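Local atomic coordinates of endonuclease PI-MtuI (PDB entry 2IMZ), a protein that probably excises itself from a mycobacterial RecA precursor by protein splicing, the crystallised part being the splicing domain of an intein named for its homing endonuclease activity. Residues 9-14 against 30-35; 51-56 against 145-150; 57-62 against 138-143. The protein carries 1 engineered substitution. One frame throughout, in Å; residues are numbered along the deposited sequence.

Interaction 1 of 3, residues 9-14 against 30-35; sequences FDPVTG and HVVAAA
Asp-10 OD2 accepts two bonds. The backbone N of His-30 lies 2.9 Å from Asp-10 OD2 in a nearly straight bond (169° at the hydrogen), coming from above the carboxylate plane, and a water donates to the same oxygen. That water also sits in the plane of the imidazole, at its edge, 2.8 Å from His-30 ND1, bridging two flat groups turned 54° apart. OD1 serves the loop itself: Val-12 N, 2.8 Å from Asp-10 OD1, meets it nearly along its C-O axis, while Thr-13 N approaches from above the carboxylate. This is an Asx turn, here in the connection from strand 7-9 to strand 16-18, and its aspartate also ties that connection to the beginning of strand 30-34 in the Hint (Hedgehog/intein) fold. Val-12 CG2 stands over one face of the His-30 ring, 4.0 Å from its centroid, in a CH-pi contact. Farther along the strand, Val-32 CG2 touches both Phe-9 CD2 and Pro-11 CB, 3.7 Å from each, and its side chain packs on Val-160 of strand 159-161. Pro-11 lays CD against Val-31 C at 3.5 Å. A second water links Phe-9 O, to which it donates, with Val-32 N, from which it accepts.

Interaction 2 of 3, residues 51-56 against 145-150; sequences QGTRDV and RARTFD
Arg-145 lays one face of its guanidinium over the backbone of Thr-53 and Arg-54, with Thr-53 CG2 3.6 Å from Arg-145 NH2. The two segments run antiparallel in the curved beta-sheet of the Hint fold: the chain turns a corner at Thr-53, so strand 134-153 pairs with strand 40-52 before it and with strand 54-61 after it. Arg-145 is bent at chi2 (-72°), which sets CD beside Asp-55, and NH1 of Arg-145 gives OD1 of Asp-55 a straight salt bridge of 2.9 Å. The acceptor lies in the guanidinium plane, but the donor stands above the carboxylate, the planes 67° apart. At the corner Gly-52 O is gripped twice by Thr-148, through N and through OG1, each 2.8 Å from it. Arg-54 crosses Thr-148 at about a right angle, its CD 3.5 Å from OG1. From an extended chain its NE bonds to Gln-51 O, in the guanidinium plane, while NH1 forms a salt bridge with Asp-72 of the second subunit. Arg-147 NH2 pairs with Glu-4 of its own chain in a salt bridge. Val-56 and Thr-148 pass in opposite senses, CG1 of Val-56 3.6 Å from CG2 of Thr-148.

Interaction 3 of 3, residues 57-62 against 138-143; sequences IGLRIA and REVLPT
Arg-60 turns the edge of its guanidinium to Glu-139, the carboxylate plane standing 80° to it, and both NE and NH2 reach the same oxygen. Glu-139 OE1 lies 3.0 Å from NE and 3.3 Å from NH2 of Arg-60, in the plane of the guanidinium, and both nitrogens meet it on its anti side. The bend of the arginine at chi3 (61°) directs NE toward OE1 of the extended Glu-139. One face of this guanidinium is covered by Arg-138 CB, 3.5 Å above the plane and offset toward the rim; the two arginines cross obliquely, their guanidinium planes 37° apart. Arg-138 itself is bent at chi2 and chi3 and packs its CG and CD on Ala-62, with CG 3.3 Å from Ala-62 N and CD near Ala-62 CB. On the other face of the sheet Leu-59 and Val-140 run abreast in the same sense, Leu-59 CD2 4.0 Å from Val-140 CG2. Gly-58 has no side chain, and its CA lies 4.5 Å from Leu-141 CA; Leu-141 places CD2 against Gly-58 O and packs also on Trp-68 of strand 66-69. At the far end Ile-57 crosses Thr-143 at about a right angle, its CG2 against the threonine CB. The pairing alternates in antiparallel register as far as Arg-60 O, which takes a bond of 2.7 Å from Arg-138 N and a weak one from Glu-139 N. Arg-138 and Glu-139 therefore both face Arg-60: a classic beta bulge in the antiparallel pairing of strands 54-61 and 134-153, two long strands of the Hint fold.

How the interactions relate
From the N terminus, interaction 1 closes first, a loop carrying strand 16-18 and helix 19-24 that brings segment 9-14 onto strand 30-34. The next strand, 40-52, pairs with 30-34 and leads to the corner where interaction 2 opens; interaction 3 opens after it on strand 54-61. The return strand 134-153 meets them in reverse order, so 57-62 closes with 138-143 before 51-56 closes with 145-150: the smaller loop lies within the larger. Interactions 2 and 3 touch through Asp-55 and Thr-143 and form one seam. Interaction 1, across the chain's centre, is joined to them through the shared sheet, its nearest atoms about 10 Å from interaction 2 and about 13 Å from interaction 3.

Interaction 1 of 3, residues 9-14 against 30-35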
loop_
_atom_site.group_PDB
_atom_site.type_symbol
_atom_site.label_atom_id
_atom_site.label_comp_id
_atom_site.label_asym_id
_atom_site.label_seq_id
_atom_site.Cartn_x
_atom_site.Cartn_y
_atom_site.Cartn_z
ATOM N N PHE A 9 -2.202 15.752 -7.708
ATOM C CA PHE A 9 -1.368 16.940 -7.862
ATOM C C PHE A 9 0.122 16.613 -7.963
ATOM O O PHE A 9 0.660 15.899 -7.123
ATOM C CB PHE A 9 -1.616 17.869 -6.666
ATOM C CG PHE A 9 -0.710 19.075 -6.611
ATOM C CD1 PHE A 9 -0.611 19.944 -7.690
ATOM C CD2 PHE A 9 -0.007 19.372 -5.446
ATOM C CE1 PHE A 9 0.172 21.100 -7.607
ATOM C CE2 PHE A 9 0.778 20.522 -5.354
ATOM C CZ PHE A 9 0.866 21.386 -6.436
ATOM N N ASP A 10 0.775 17.133 -9.004
ATOM C CA ASP A 10 2.214 16.940 -9.195
ATOM C C ASP A 10 2.823 18.257 -8.709
ATOM O O ASP A 10 2.733 19.276 -9.392
ATOM C CB ASP A 10 2.547 16.728 -10.676
ATOM C CG ASP A 10 4.038 16.539 -10.915
ATOM O OD1 ASP A 10 4.834 17.179 -10.200
ATOM O OD2 ASP A 10 4.416 15.766 -11.822
ATOM N N PRO A 11 3.440 18.249 -7.516
ATOM C CA PRO A 11 4.053 19.444 -6.928
ATOM C C PRO A 11 5.235 20.033 -7.681
ATOM O O PRO A 11 5.594 21.195 -7.468
ATOM C CB PRO A 11 4.439 18.971 -5.533
ATOM C CG PRO A 11 4.820 17.547 -5.777
ATOM C CD PRO A 11 3.688 17.070 -6.664
ATOM N N VAL A 12 5.835 19.240 -8.559
ATOM C CA VAL A 12 6.982 19.702 -9.330
ATOM C C VAL A 12 6.566 20.581 -10.508
ATOM O O VAL A 12 7.125 21.660 -10.719
ATOM C CB VAL A 12 7.800 18.514 -9.857
ATOM C CG1 VAL A 12 8.971 19.017 -10.705
ATOM C CG2 VAL A 12 8.306 17.685 -8.695
ATOM N N THR A 13 5.582 20.115 -11.267
ATOM C CA THR A 13 5.086 20.842 -12.428
ATOM C C THR A 13 3.911 21.748 -12.085
ATOM O O THR A 13 3.645 22.724 -12.791
ATOM C CB THR A 13 4.624 19.877 -13.527
ATOM O OG1 THR A 13 3.549 19.069 -13.027
ATOM C CG2 THR A 13 5.766 18.974 -13.961
ATOM N N GLY A 14 3.207 21.412 -11.010
ATOM C CA GLY A 14 2.050 22.190 -10.603
ATOM C C GLY A 14 0.794 21.708 -11.308
ATOM O O GLY A 14 -0.293 22.248 -11.106
ATOM N N HIS A 30 5.270 13.280 -10.585
ATOM C CA HIS A 30 5.686 13.361 -9.193
ATOM C C HIS A 30 4.405 13.618 -8.417
ATOM O O HIS A 30 3.430 14.131 -8.972
ATOM C CB HIS A 30 6.656 14.520 -8.951
ATOM C CG HIS A 30 8.070 14.207 -9.319
ATOM N ND1 HIS A 30 8.548 14.324 -10.607
ATOM C CD2 HIS A 30 9.102 13.745 -8.574
ATOM C CE1 HIS A 30 9.814 13.945 -10.638
ATOM N NE2 HIS A 30 10.174 13.589 -9.419
ATOM N N VAL A 31 4.403 13.247 -7.144
ATOM C CA VAL A 31 3.238 13.462 -6.295
ATOM C C VAL A 31 3.715 14.049 -4.983
ATOM O O VAL A 31 4.915 14.094 -4.711
ATOM C CB VAL A 31 2.506 12.137 -5.961
ATOM C CG1 VAL A 31 2.078 11.438 -7.229
ATOM C CG2 VAL A 31 3.411 11.237 -5.118
ATOM N N VAL A 32 2.768 14.519 -4.181
ATOM C CA VAL A 32 3.094 15.028 -2.858
ATOM C C VAL A 32 3.008 13.779 -1.988
ATOM O O VAL A 32 1.944 13.165 -1.882
ATOM C CB VAL A 32 2.054 16.046 -2.351
ATOM C CG1 VAL A 32 2.378 16.430 -0.905
ATOM C CG2 VAL A 32 2.046 17.277 -3.239
ATOM N N ALA A 33 4.130 13.390 -1.393
ATOM C CA ALA A 33 4.166 12.207 -0.544
ATOM C C ALA A 33 4.526 12.580 0.882
ATOM O O ALA A 33 5.366 13.449 1.113
ATOM C CB ALA A 33 5.179 11.202 -1.094
ATOM N N ALA A 34 3.884 11.919 1.839
ATOM C CA ALA A 34 4.139 12.173 3.250
ATOM C C ALA A 34 5.126 11.165 3.819
ATOM O O ALA A 34 5.002 9.962 3.585
ATOM C CB ALA A 34 2.831 12.113 4.036
ATOM N N ALA A 35 6.103 11.664 4.574
ATOM C CA ALA A 35 7.110 10.818 5.206
ATOM C C ALA A 35 6.610 10.423 6.595
ATOM O O ALA A 35 5.583 10.921 7.056
ATOM C CB ALA A 35 8.435 11.571 5.312
HETATM O O HOH W 1 -0.054 14.262 -5.096
HETATM O O HOH W 2 7.199 15.815 -12.536
#

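Interaction 2 of 3, residues 51-56 against 145-150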
loop_
_atom_site.group_PDB
_atom_site.type_symbol
_atom_site.label_atom_id
_atom_site.label_comp_id
_atom_site.label_asym_id
_atom_site.label_seq_id
_atom_site.Cartn_x
_atom_site.Cartn_y
_atom_site.Cartn_z
ATOM N N GLN A 51 -7.018 -1.338 -11.792
ATOM C CA GLN A 51 -7.674 -2.293 -10.910
ATOM C C GLN A 51 -9.073 -2.770 -11.283
ATOM O O GLN A 51 -9.697 -3.508 -10.518
ATOM C CB GLN A 51 -7.695 -1.717 -9.494
ATOM C CG GLN A 51 -6.340 -1.205 -9.018
ATOM C CD GLN A 51 -5.320 -2.312 -8.826
ATOM O OE1 GLN A 51 -4.779 -2.488 -7.733
ATOM N NE2 GLN A 51 -5.050 -3.061 -9.886
ATOM N N GLY A 52 -9.565 -2.356 -12.446
ATOM C CA GLY A 52 -10.889 -2.772 -12.872
ATOM C C GLY A 52 -12.017 -2.064 -12.145
ATOM O O GLY A 52 -11.781 -1.172 -11.329
ATOM N N THR A 53 -13.250 -2.469 -12.432
ATOM C CA THR A 53 -14.417 -1.862 -11.805
ATOM C C THR A 53 -14.681 -2.433 -10.419
ATOM O O THR A 53 -14.735 -3.650 -10.233
ATOM C CB THR A 53 -15.673 -2.055 -12.670
ATOM O OG1 THR A 53 -15.467 -1.438 -13.946
ATOM C CG2 THR A 53 -16.883 -1.421 -12.000
ATOM N N ARG A 54 -14.847 -1.540 -9.450
ATOM C CA ARG A 54 -15.102 -1.931 -8.069
ATOM C C ARG A 54 -16.081 -0.958 -7.423
ATOM O O ARG A 54 -16.408 0.078 -7.998
ATOM C CB ARG A 54 -13.796 -1.925 -7.269
ATOM C CG ARG A 54 -12.673 -2.720 -7.903
ATOM C CD ARG A 54 -11.470 -2.810 -6.984
ATOM N NE ARG A 54 -10.368 -3.526 -7.619
ATOM C CZ ARG A 54 -9.414 -4.173 -6.957
ATOM N NH1 ARG A 54 -9.426 -4.202 -5.632
ATOM N NH2 ARG A 54 -8.448 -4.791 -7.622
ATOM N N ASP A 55 -16.550 -1.302 -6.230
ATOM C CA ASP A 55 -17.468 -0.432 -5.507
ATOM C C ASP A 55 -16.637 0.636 -4.812
ATOM O O ASP A 55 -15.646 0.325 -4.152
ATOM C CB ASP A 55 -18.252 -1.211 -4.444
ATOM C CG ASP A 55 -19.118 -2.298 -5.032
ATOM O OD1 ASP A 55 -19.828 -2.021 -6.017
ATOM O OD2 ASP A 55 -19.096 -3.428 -4.501
ATOM N N VAL A 56 -17.040 1.891 -4.962
ATOM C CA VAL A 56 -16.325 2.989 -4.323
ATOM C C VAL A 56 -17.300 3.889 -3.587
ATOM O O VAL A 56 -18.446 4.048 -4.006
ATOM C CB VAL A 56 -15.569 3.861 -5.348
ATOM C CG1 VAL A 56 -14.443 3.069 -5.979
ATOM C CG2 VAL A 56 -16.536 4.366 -6.415
ATOM N N ARG A 145 -20.512 2.059 -8.631
ATOM C CA ARG A 145 -19.554 1.292 -9.415
ATOM C C ARG A 145 -18.703 2.233 -10.254
ATOM O O ARG A 145 -19.223 3.146 -10.895
ATOM C CB ARG A 145 -20.297 0.322 -10.336
ATOM C CG ARG A 145 -21.220 -0.639 -9.605
ATOM C CD ARG A 145 -20.424 -1.684 -8.854
ATOM N NE ARG A 145 -19.676 -2.543 -9.766
ATOM C CZ ARG A 145 -18.834 -3.496 -9.375
ATOM N NH1 ARG A 145 -18.627 -3.714 -8.084
ATOM N NH2 ARG A 145 -18.204 -4.235 -10.278
ATOM N N ALA A 146 -17.394 2.003 -10.258
ATOM C CA ALA A 146 -16.488 2.841 -11.029
ATOM C C ALA A 146 -15.184 2.118 -11.323
ATOM O O ALA A 146 -14.765 1.246 -10.563
ATOM C CB ALA A 146 -16.194 4.127 -10.260
ATOM N N ARG A 147 -14.550 2.476 -12.435
ATOM C CA ARG A 147 -13.265 1.881 -12.769
ATOM C C ARG A 147 -12.329 2.439 -11.713
ATOM O O ARG A 147 -12.447 3.608 -11.338
ATOM C CB ARG A 147 -12.789 2.328 -14.151
ATOM C CG ARG A 147 -13.682 1.898 -15.297
ATOM C CD ARG A 147 -12.898 1.937 -16.590
ATOM N NE ARG A 147 -12.320 3.253 -16.841
ATOM C CZ ARG A 147 -11.342 3.484 -17.709
ATOM N NH1 ARG A 147 -10.827 2.485 -18.411
ATOM N NH2 ARG A 147 -10.879 4.715 -17.880
ATOM N N THR A 148 -11.405 1.617 -11.232
ATOM C CA THR A 148 -10.481 2.060 -10.200
ATOM C C THR A 148 -9.026 1.850 -10.589
ATOM O O THR A 148 -8.714 1.055 -11.482
ATOM C CB THR A 148 -10.775 1.350 -8.862
ATOM O OG1 THR A 148 -10.599 -0.063 -9.016
ATOM C CG2 THR A 148 -12.204 1.632 -8.425
ATOM N N PHE A 149 -8.140 2.574 -9.912
ATOM C CA PHE A 149 -6.718 2.524 -10.203
ATOM C C PHE A 149 -5.870 2.674 -8.953
ATOM O O PHE A 149 -6.372 3.012 -7.880
ATOM C CB PHE A 149 -6.349 3.643 -11.181
ATOM C CG PHE A 149 -7.232 3.700 -12.392
ATOM C CD1 PHE A 149 -8.488 4.294 -12.327
ATOM C CD2 PHE A 149 -6.829 3.111 -13.585
ATOM C CE1 PHE A 149 -9.335 4.300 -13.431
ATOM C CE2 PHE A 149 -7.666 3.111 -14.694
ATOM C CZ PHE A 149 -8.924 3.706 -14.618
ATOM N N ASP A 150 -4.572 2.448 -9.112
ATOM C CA ASP A 150 -3.632 2.554 -8.008
ATOM C C ASP A 150 -2.273 2.979 -8.565
ATOM O O ASP A 150 -1.985 2.763 -9.742
ATOM C CB ASP A 150 -3.526 1.200 -7.300
ATOM C CG ASP A 150 -3.056 1.320 -5.868
ATOM O OD1 ASP A 150 -3.600 2.170 -5.129
ATOM O OD2 ASP A 150 -2.153 0.548 -5.474
#

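Interaction 3 of 3, residues 57-62 against 138-143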
loop_
_atom_site.group_PDB
_atom_site.type_symbol
_atom_site.label_atom_id
_atom_site.label_comp_id
_atom_site.label_asym_id
_atom_site.label_seq_id
_atom_site.Cartn_x
_atom_site.Cartn_y
_atom_site.Cartn_z
ATOM N N ILE A 57 -16.840 4.466 -2.482
ATOM C CA ILE A 57 -17.664 5.387 -1.718
ATOM C C ILE A 57 -17.035 6.767 -1.868
ATOM O O ILE A 57 -15.899 6.881 -2.333
ATOM C CB ILE A 57 -17.768 4.972 -0.223
ATOM C CG1 ILE A 57 -16.383 4.783 0.401
ATOM C CG2 ILE A 57 -18.585 3.694 -0.114
ATOM C CD1 ILE A 57 -15.723 6.074 0.841
ATOM N N GLY A 58 -17.770 7.808 -1.496
ATOM C CA GLY A 58 -17.252 9.155 -1.646
ATOM C C GLY A 58 -17.150 9.972 -0.377
ATOM O O GLY A 58 -18.006 9.898 0.508
ATOM N N LEU A 59 -16.087 10.764 -0.293
ATOM C CA LEU A 59 -15.858 11.621 0.858
ATOM C C LEU A 59 -15.628 13.042 0.374
ATOM O O LEU A 59 -14.592 13.331 -0.227
ATOM C CB LEU A 59 -14.627 11.142 1.640
ATOM C CG LEU A 59 -14.642 9.685 2.122
ATOM C CD1 LEU A 59 -13.312 9.353 2.787
ATOM C CD2 LEU A 59 -15.795 9.473 3.093
ATOM N N ARG A 60 -16.601 13.925 0.602
ATOM C CA ARG A 60 -16.432 15.315 0.202
ATOM C C ARG A 60 -15.703 15.980 1.354
ATOM O O ARG A 60 -16.175 15.977 2.490
ATOM C CB ARG A 60 -17.776 16.010 -0.047
ATOM C CG ARG A 60 -17.604 17.412 -0.635
ATOM C CD ARG A 60 -18.895 17.922 -1.267
ATOM N NE ARG A 60 -19.979 18.021 -0.295
ATOM C CZ ARG A 60 -20.107 18.996 0.599
ATOM N NH1 ARG A 60 -19.216 19.978 0.652
ATOM N NH2 ARG A 60 -21.127 18.984 1.447
ATOM N N ILE A 61 -14.543 16.546 1.046
ATOM C CA ILE A 61 -13.693 17.184 2.037
ATOM C C ILE A 61 -13.979 18.675 2.127
ATOM O O ILE A 61 -14.448 19.275 1.160
ATOM C CB ILE A 61 -12.210 16.974 1.651
ATOM C CG1 ILE A 61 -11.979 15.502 1.287
ATOM C CG2 ILE A 61 -11.291 17.422 2.781
ATOM C CD1 ILE A 61 -12.365 14.505 2.371
ATOM N N ALA A 62 -13.718 19.271 3.292
ATOM C CA ALA A 62 -13.923 20.710 3.448
ATOM C C ALA A 62 -13.104 21.348 2.330
ATOM O O ALA A 62 -11.952 20.974 2.110
ATOM C CB ALA A 62 -13.420 21.178 4.816
ATOM N N ARG A 138 -16.909 16.685 4.988
ATOM C CA ARG A 138 -18.186 17.393 5.003
ATOM C C ARG A 138 -19.362 16.480 4.676
ATOM O O ARG A 138 -20.490 16.733 5.106
ATOM C CB ARG A 138 -18.165 18.547 3.989
ATOM C CG ARG A 138 -16.941 19.457 4.074
ATOM C CD ARG A 138 -17.198 20.792 4.768
ATOM N NE ARG A 138 -17.500 20.649 6.182
ATOM C CZ ARG A 138 -17.279 21.588 7.100
ATOM N NH1 ARG A 138 -16.743 22.756 6.764
ATOM N NH2 ARG A 138 -17.591 21.356 8.365
ATOM N N GLU A 139 -19.105 15.418 3.920
ATOM C CA GLU A 139 -20.178 14.522 3.518
ATOM C C GLU A 139 -19.689 13.155 3.043
ATOM O O GLU A 139 -18.641 13.045 2.408
ATOM C CB GLU A 139 -20.982 15.200 2.402
ATOM C CG GLU A 139 -22.087 14.364 1.783
ATOM C CD GLU A 139 -22.754 15.062 0.609
ATOM O OE1 GLU A 139 -22.328 16.183 0.245
ATOM O OE2 GLU A 139 -23.702 14.484 0.040
ATOM N N VAL A 140 -20.454 12.116 3.369
ATOM C CA VAL A 140 -20.135 10.758 2.940
ATOM C C VAL A 140 -21.166 10.384 1.876
ATOM O O VAL A 140 -22.374 10.434 2.127
ATOM C CB VAL A 140 -20.214 9.755 4.111
ATOM C CG1 VAL A 140 -19.998 8.337 3.599
ATOM C CG2 VAL A 140 -19.165 10.103 5.163
ATOM N N LEU A 141 -20.688 10.026 0.687
ATOM C CA LEU A 141 -21.568 9.669 -0.423
ATOM C C LEU A 141 -21.735 8.163 -0.587
ATOM O O LEU A 141 -20.808 7.391 -0.334
ATOM C CB LEU A 141 -21.043 10.266 -1.734
ATOM C CG LEU A 141 -20.983 11.791 -1.883
ATOM C CD1 LEU A 141 -22.366 12.376 -1.667
ATOM C CD2 LEU A 141 -19.991 12.380 -0.896
ATOM N N PRO A 142 -22.930 7.728 -1.024
ATOM C CA PRO A 142 -23.288 6.323 -1.241
ATOM C C PRO A 142 -22.396 5.601 -2.246
ATOM O O PRO A 142 -21.890 6.199 -3.194
ATOM C CB PRO A 142 -24.734 6.404 -1.729
ATOM C CG PRO A 142 -25.238 7.661 -1.107
ATOM C CD PRO A 142 -24.083 8.601 -1.308
ATOM N N THR A 143 -22.231 4.302 -2.035
ATOM C CA THR A 143 -21.411 3.471 -2.904
ATOM C C THR A 143 -21.919 3.456 -4.344
ATOM O O THR A 143 -23.123 3.538 -4.592
ATOM C CB THR A 143 -21.377 2.022 -2.387
ATOM O OG1 THR A 143 -20.578 1.221 -3.263
ATOM C CG2 THR A 143 -22.785 1.446 -2.327
#